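Local coordinates for protein putative polyketide synthase (Brevibacillus brevis, PDB 5HU7) that probably catalyses the dehydration of beta-hydroxyacyl intermediates as the dehydratase domain of a trans-AT polyketide synthase, at residues A[102-107]-A[129-134]; A[53-58]-A[111-116]. All blocks are in the same frame, centred on the assembly; numbering follows the deposited sequence.

Contact 1 of 2, residues A[102-107]-A[129-134]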
loop_
_atom_site.group_PDB
_atom_site.type_symbol
_atom_site.label_atom_id
_atom_site.label_comp_id
_atom_site.label_asym_id
_atom_site.label_seq_id
_atom_site.Cartn_x
_atom_site.Cartn_y
_atom_site.Cartn_z
ATOM N N TYR A 102 7.983 11.403 6.470
ATOM C CA TYR A 102 9.124 11.294 7.385
ATOM C C TYR A 102 8.805 11.977 8.737
ATOM O O TYR A 102 8.065 12.968 8.789
ATOM C CB TYR A 102 10.356 12.008 6.777
ATOM C CG TYR A 102 10.573 11.740 5.307
ATOM C CD1 TYR A 102 9.951 12.522 4.338
ATOM C CD2 TYR A 102 11.397 10.696 4.879
ATOM C CE1 TYR A 102 10.067 12.222 2.987
ATOM C CE2 TYR A 102 11.517 10.383 3.525
ATOM C CZ TYR A 102 10.879 11.170 2.581
ATOM O OH TYR A 102 11.023 10.922 1.244
ATOM N N PRO A 103 9.519 11.580 9.801
ATOM C CA PRO A 103 9.320 12.245 11.117
ATOM C C PRO A 103 9.864 13.654 11.145
ATOM O O PRO A 103 10.796 13.938 10.393
ATOM C CB PRO A 103 10.104 11.375 12.091
ATOM C CG PRO A 103 11.040 10.577 11.274
ATOM C CD PRO A 103 10.511 10.476 9.885
ATOM N N GLU A 104 9.223 14.552 11.907
ATOM C CA GLU A 104 9.717 15.914 12.078
ATOM C C GLU A 104 9.820 16.253 13.539
ATOM O O GLU A 104 10.864 16.743 13.947
ATOM C CB GLU A 104 8.838 16.965 11.384
ATOM C CG GLU A 104 9.429 18.377 11.391
ATOM C CD GLU A 104 10.686 18.622 10.571
ATOM O OE1 GLU A 104 11.180 17.683 9.904
ATOM O OE2 GLU A 104 11.183 19.770 10.605
ATOM N N ASP A 105 8.713 16.088 14.291
ATOM C CA ASP A 105 8.600 16.362 15.711
ATOM C C ASP A 105 7.499 15.434 16.269
ATOM O O ASP A 105 6.906 14.657 15.513
ATOM C CB ASP A 105 8.253 17.851 15.937
ATOM C CG ASP A 105 8.879 18.497 17.168
ATOM O OD1 ASP A 105 9.103 17.771 18.184
ATOM O OD2 ASP A 105 9.042 19.748 17.165
ATOM N N THR A 106 7.183 15.564 17.571
ATOM C CA THR A 106 6.181 14.739 18.226
ATOM C C THR A 106 4.799 14.843 17.606
ATOM O O THR A 106 4.108 13.838 17.549
ATOM C CB THR A 106 6.101 15.052 19.709
ATOM O OG1 THR A 106 5.868 16.458 19.863
ATOM C CG2 THR A 106 7.324 14.619 20.460
ATOM N N GLY A 107 4.398 16.029 17.181
ATOM C CA GLY A 107 3.072 16.251 16.586
ATOM C C GLY A 107 3.190 16.771 15.161
ATOM O O GLY A 107 2.287 17.444 14.669
ATOM N N HIS A 129 7.507 19.821 -0.978
ATOM C CA HIS A 129 7.667 19.381 0.400
ATOM C C HIS A 129 6.921 20.326 1.340
ATOM O O HIS A 129 6.618 21.461 0.980
ATOM C CB HIS A 129 9.153 19.234 0.796
ATOM C CG HIS A 129 9.937 20.498 0.701
ATOM N ND1 HIS A 129 10.664 20.747 -0.437
ATOM C CD2 HIS A 129 10.038 21.574 1.507
ATOM C CE1 HIS A 129 11.186 21.952 -0.291
ATOM N NE2 HIS A 129 10.787 22.509 0.820
ATOM N N GLY A 130 6.619 19.837 2.522
ATOM C CA GLY A 130 5.934 20.612 3.533
ATOM C C GLY A 130 5.763 19.853 4.821
ATOM O O GLY A 130 6.136 18.685 4.908
ATOM N N MET A 131 5.254 20.532 5.839
ATOM C CA MET A 131 5.014 19.951 7.158
ATOM C C MET A 131 3.539 19.770 7.346
ATOM O O MET A 131 2.766 20.559 6.804
ATOM C CB MET A 131 5.544 20.875 8.252
ATOM C CG MET A 131 7.018 21.218 8.098
ATOM S SD MET A 131 8.082 19.798 8.394
ATOM C CE MET A 131 9.205 19.907 6.997
ATOM N N VAL A 132 3.148 18.752 8.124
ATOM C CA VAL A 132 1.745 18.472 8.441
ATOM C C VAL A 132 1.499 18.173 9.912
ATOM O O VAL A 132 2.263 17.443 10.513
ATOM C CB VAL A 132 1.177 17.353 7.551
ATOM C CG1 VAL A 132 -0.266 17.017 7.938
ATOM C CG2 VAL A 132 1.265 17.765 6.098
ATOM N N GLU A 133 0.388 18.727 10.468
ATOM C CA GLU A 133 -0.106 18.462 11.824
ATOM C C GLU A 133 -1.558 18.055 11.769
ATOM O O GLU A 133 -2.339 18.535 10.934
ATOM C CB GLU A 133 -0.026 19.682 12.732
ATOM C CG GLU A 133 1.376 20.254 12.879
ATOM C CD GLU A 133 1.346 21.649 13.453
ATOM O OE1 GLU A 133 1.609 21.815 14.666
ATOM O OE2 GLU A 133 0.968 22.568 12.697
ATOM N N PHE A 134 -1.913 17.196 12.690
ATOM C CA PHE A 134 -3.260 16.708 12.953
ATOM C C PHE A 134 -3.716 17.427 14.161
ATOM O O PHE A 134 -3.031 17.415 15.174
ATOM C CB PHE A 134 -3.235 15.221 13.252
ATOM C CG PHE A 134 -2.777 14.441 12.052
ATOM C CD1 PHE A 134 -3.580 14.342 10.921
ATOM C CD2 PHE A 134 -1.581 13.756 12.073
ATOM C CE1 PHE A 134 -3.161 13.614 9.817
ATOM C CE2 PHE A 134 -1.161 13.033 10.970
ATOM C CZ PHE A 134 -1.947 12.979 9.843
#
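Glu104 and Met131 meet above a strand that separates their own: the thioether of Met131 lies against the stem and the carboxylate of Glu104, the two side chains crossing at about a right angle. SD of Met131 comes within 3.6 Å of CG of Glu104, while CE of Met131 stands 4.1 Å from CD of Glu104, the carboxylate carbon. Both chains are folded to reach this meeting. In Glu104, CG is anti to the backbone N (chi1 -172°) and a bend at chi2 swings the carboxylate over the sulfur; Met131 bends at chi2 and again at chi3. The side chain of Met131 also touches Ala110 and Glu108 of the intervening strand, and so spans it. With an alanine in place of Met131, the stem of Glu104 would probably lose its cover and a gap would open beside Ala110.

The second touch involves a backbone oxygen: CG of Glu133 lies 3.5 Å from O of Gly107. Beyond that point the carboxylate of Glu133 turns to strand 76-84, where OE2 forms a salt bridge with Arg78.

Within the turn, N of Thr106 donates to OD1 of Asp105 at 3.0 Å, reaching the oxygen on its anti side and 27° out of the carboxylate plane. Glu104 and Asp105 both face Glu108, so strand 95-105 ends in a classic beta bulge just before the tight reversal. Two next-but-one strands bridged over the start of strand 108-115, at the exposed end of an antiparallel hot-dog sheet, are what this contact represents.

Contact 2 of 2, residues A[53-58]-A[111-116]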
loop_
_atom_site.group_PDB
_atom_site.type_symbol
_atom_site.label_atom_id
_atom_site.label_comp_id
_atom_site.label_asym_id
_atom_site.label_seq_id
_atom_site.Cartn_x
_atom_site.Cartn_y
_atom_site.Cartn_z
ATOM N N ILE A 53 -2.796 22.578 -7.148
ATOM C CA ILE A 53 -3.638 21.883 -6.151
ATOM C C ILE A 53 -3.417 20.373 -6.081
ATOM O O ILE A 53 -3.665 19.764 -5.040
ATOM C CB ILE A 53 -5.148 22.186 -6.335
ATOM C CG1 ILE A 53 -5.590 21.879 -7.817
ATOM C CG2 ILE A 53 -5.431 23.637 -5.887
ATOM C CD1 ILE A 53 -7.018 21.826 -8.051
ATOM N N ALA A 54 -2.963 19.770 -7.165
ATOM C CA ALA A 54 -2.734 18.340 -7.167
ATOM C C ALA A 54 -1.629 17.962 -6.184
ATOM O O ALA A 54 -1.731 16.924 -5.539
ATOM C CB ALA A 54 -2.404 17.860 -8.554
ATOM N N TYR A 55 -0.633 18.862 -5.975
ATOM C CA TYR A 55 0.434 18.641 -5.008
ATOM C C TYR A 55 -0.107 18.639 -3.585
ATOM O O TYR A 55 0.359 17.858 -2.762
ATOM C CB TYR A 55 1.490 19.752 -5.109
ATOM C CG TYR A 55 2.308 19.751 -6.379
ATOM C CD1 TYR A 55 3.367 18.856 -6.551
ATOM C CD2 TYR A 55 2.116 20.722 -7.347
ATOM C CE1 TYR A 55 4.213 18.941 -7.662
ATOM C CE2 TYR A 55 2.935 20.798 -8.472
ATOM C CZ TYR A 55 4.006 19.932 -8.604
ATOM O OH TYR A 55 4.831 20.026 -9.685
ATOM N N LEU A 56 -1.078 19.513 -3.287
ATOM C CA LEU A 56 -1.657 19.613 -1.954
ATOM C C LEU A 56 -2.567 18.459 -1.647
ATOM O O LEU A 56 -2.541 17.911 -0.546
ATOM C CB LEU A 56 -2.419 20.916 -1.821
ATOM C CG LEU A 56 -1.623 22.213 -2.071
ATOM C CD1 LEU A 56 -2.569 23.401 -2.056
ATOM C CD2 LEU A 56 -0.539 22.387 -1.068
ATOM N N GLU A 57 -3.398 18.115 -2.613
ATOM C CA GLU A 57 -4.334 16.982 -2.550
ATOM C C GLU A 57 -3.590 15.630 -2.393
ATOM O O GLU A 57 -3.989 14.821 -1.565
ATOM C CB GLU A 57 -5.218 16.981 -3.806
ATOM C CG GLU A 57 -6.317 15.951 -3.842
ATOM C CD GLU A 57 -7.222 15.911 -2.633
ATOM O OE1 GLU A 57 -7.542 16.994 -2.108
ATOM O OE2 GLU A 57 -7.589 14.802 -2.183
ATOM N N MET A 58 -2.495 15.426 -3.152
ATOM C CA MET A 58 -1.661 14.217 -3.070
ATOM C C MET A 58 -1.002 14.097 -1.685
ATOM O O MET A 58 -1.057 13.050 -1.067
ATOM C CB MET A 58 -0.586 14.205 -4.169
ATOM C CG MET A 58 0.006 12.843 -4.402
ATOM S SD MET A 58 1.479 12.781 -5.463
ATOM C CE MET A 58 0.876 13.313 -6.876
ATOM N N TYR A 111 6.650 15.835 4.573
ATOM C CA TYR A 111 6.379 15.072 3.357
ATOM C C TYR A 111 7.215 15.574 2.214
ATOM O O TYR A 111 7.638 16.726 2.206
ATOM C CB TYR A 111 4.893 15.050 2.982
ATOM C CG TYR A 111 4.382 16.317 2.345
ATOM C CD1 TYR A 111 4.515 16.534 0.986
ATOM C CD2 TYR A 111 3.766 17.301 3.104
ATOM C CE1 TYR A 111 4.162 17.751 0.412
ATOM C CE2 TYR A 111 3.377 18.518 2.537
ATOM C CZ TYR A 111 3.542 18.725 1.185
ATOM O OH TYR A 111 3.139 19.918 0.653
ATOM N N LYS A 112 7.445 14.704 1.231
ATOM C CA LYS A 112 8.139 15.060 -0.000
ATOM C C LYS A 112 7.490 14.366 -1.144
ATOM O O LYS A 112 7.311 13.160 -1.092
ATOM C CB LYS A 112 9.599 14.639 -0.004
ATOM C CG LYS A 112 10.466 15.346 0.987
ATOM C CD LYS A 112 11.941 15.325 0.546
ATOM C CE LYS A 112 12.852 14.590 1.480
ATOM N NZ LYS A 112 13.226 15.409 2.636
ATOM N N ILE A 113 7.267 15.088 -2.227
ATOM C CA ILE A 113 6.735 14.540 -3.462
ATOM C C ILE A 113 7.944 14.532 -4.362
ATOM O O ILE A 113 8.588 15.557 -4.525
ATOM C CB ILE A 113 5.548 15.335 -4.028
ATOM C CG1 ILE A 113 4.340 15.224 -3.086
ATOM C CG2 ILE A 113 5.178 14.841 -5.427
ATOM C CD1 ILE A 113 3.142 16.242 -3.349
ATOM N N TYR A 114 8.286 13.388 -4.913
ATOM C CA TYR A 114 9.498 13.289 -5.713
ATOM C C TYR A 114 9.380 12.221 -6.778
ATOM O O TYR A 114 8.524 11.355 -6.686
ATOM C CB TYR A 114 10.705 13.010 -4.770
ATOM C CG TYR A 114 10.682 11.654 -4.113
ATOM C CD1 TYR A 114 10.100 11.464 -2.872
ATOM C CD2 TYR A 114 11.309 10.566 -4.709
ATOM C CE1 TYR A 114 10.083 10.208 -2.262
ATOM C CE2 TYR A 114 11.322 9.312 -4.098
ATOM C CZ TYR A 114 10.707 9.133 -2.878
ATOM O OH TYR A 114 10.711 7.880 -2.311
ATOM N N SER A 115 10.254 12.277 -7.762
ATOM C CA SER A 115 10.276 11.315 -8.870
ATOM C C SER A 115 11.688 11.072 -9.367
ATOM O O SER A 115 12.615 11.761 -8.957
ATOM C CB SER A 115 9.400 11.799 -10.020
ATOM O OG SER A 115 9.991 12.859 -10.741
ATOM N N GLU A 116 11.841 10.058 -10.239
ATOM C CA GLU A 116 13.099 9.690 -10.905
ATOM C C GLU A 116 14.173 9.255 -9.916
ATOM O O GLU A 116 14.873 8.282 -10.162
ATOM C CB GLU A 116 13.587 10.848 -11.791
ATOM C CG GLU A 116 14.646 10.444 -12.798
ATOM C CD GLU A 116 15.014 11.513 -13.810
ATOM O OE1 GLU A 116 14.079 12.103 -14.390
ATOM O OE2 GLU A 116 16.220 11.720 -14.076
#
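Helix 52-65 runs over one face of strand 108-115, and the two backbones come nearest at Tyr55 and Ile113, whose CA atoms are 7.7 Å apart. This is the central helix of a hot-dog fold lying against the antiparallel sheet that curls round it, and all three residues that touch here are buried.

Ile113 carries the contact, its side chain directed at the helix and reaching it with both branches. The longer branch has CG1 anti to the carbonyl carbon (chi1 -66°), which sends CD1 in beside Tyr55. There the methyl sits at the ring's edge, near the ring plane, 4.1 Å from CD1 of Tyr55, and the same methyl is 4.0 Å from CA of Tyr55. It therefore occupies the angle between the tyrosine ring and the helix backbone. The shorter branch, CG2, faces the thioether of Met58, with SD of Met58 4.2 Å away; Met58, one helical turn further along, also has its CB directed at the strand.

Neighbouring side chains pack around these residues. Phe50 packs edge-to-face with the Tyr55 ring and also touches Met58, while Val97 and Val99 of strand 95-105 meet Ile113 and Met58 respectively. The phenol is anchored at its far end, where OH of Tyr55 is hydrogen-bonded to the backbone N of Leu88; that bond should limit how the ring can shift against the isoleucine. On the strand side, Ile113 is fixed through backbone bonds to the adjoining strand 125-135, at His127 and Ser128. The closest approach is to a backbone oxygen: CD1 of Ile113 lies 3.3 Å from O of Tyr55.

Overall arrangement
From the N terminus, after three strands, the chain forms helix 52-65, which carries the first half of contact 2. It then forms strand 76-84 and strand 95-105, whose end opens contact 1, before turning back into strand 108-115. That strand closes the longer loop by meeting the helix; strand 125-135 then closes the shorter one. The two loops therefore cross, because segment 111-116 falls between 102-107 and 129-134. Strand 108-115 is the common element, lying between the two strands of contact 1 and presenting its inner face to the helix in contact 2. A backbone hydrogen bond from Tyr111 N to Gly130 O joins the contacts, whose centres are about 15 Å apart.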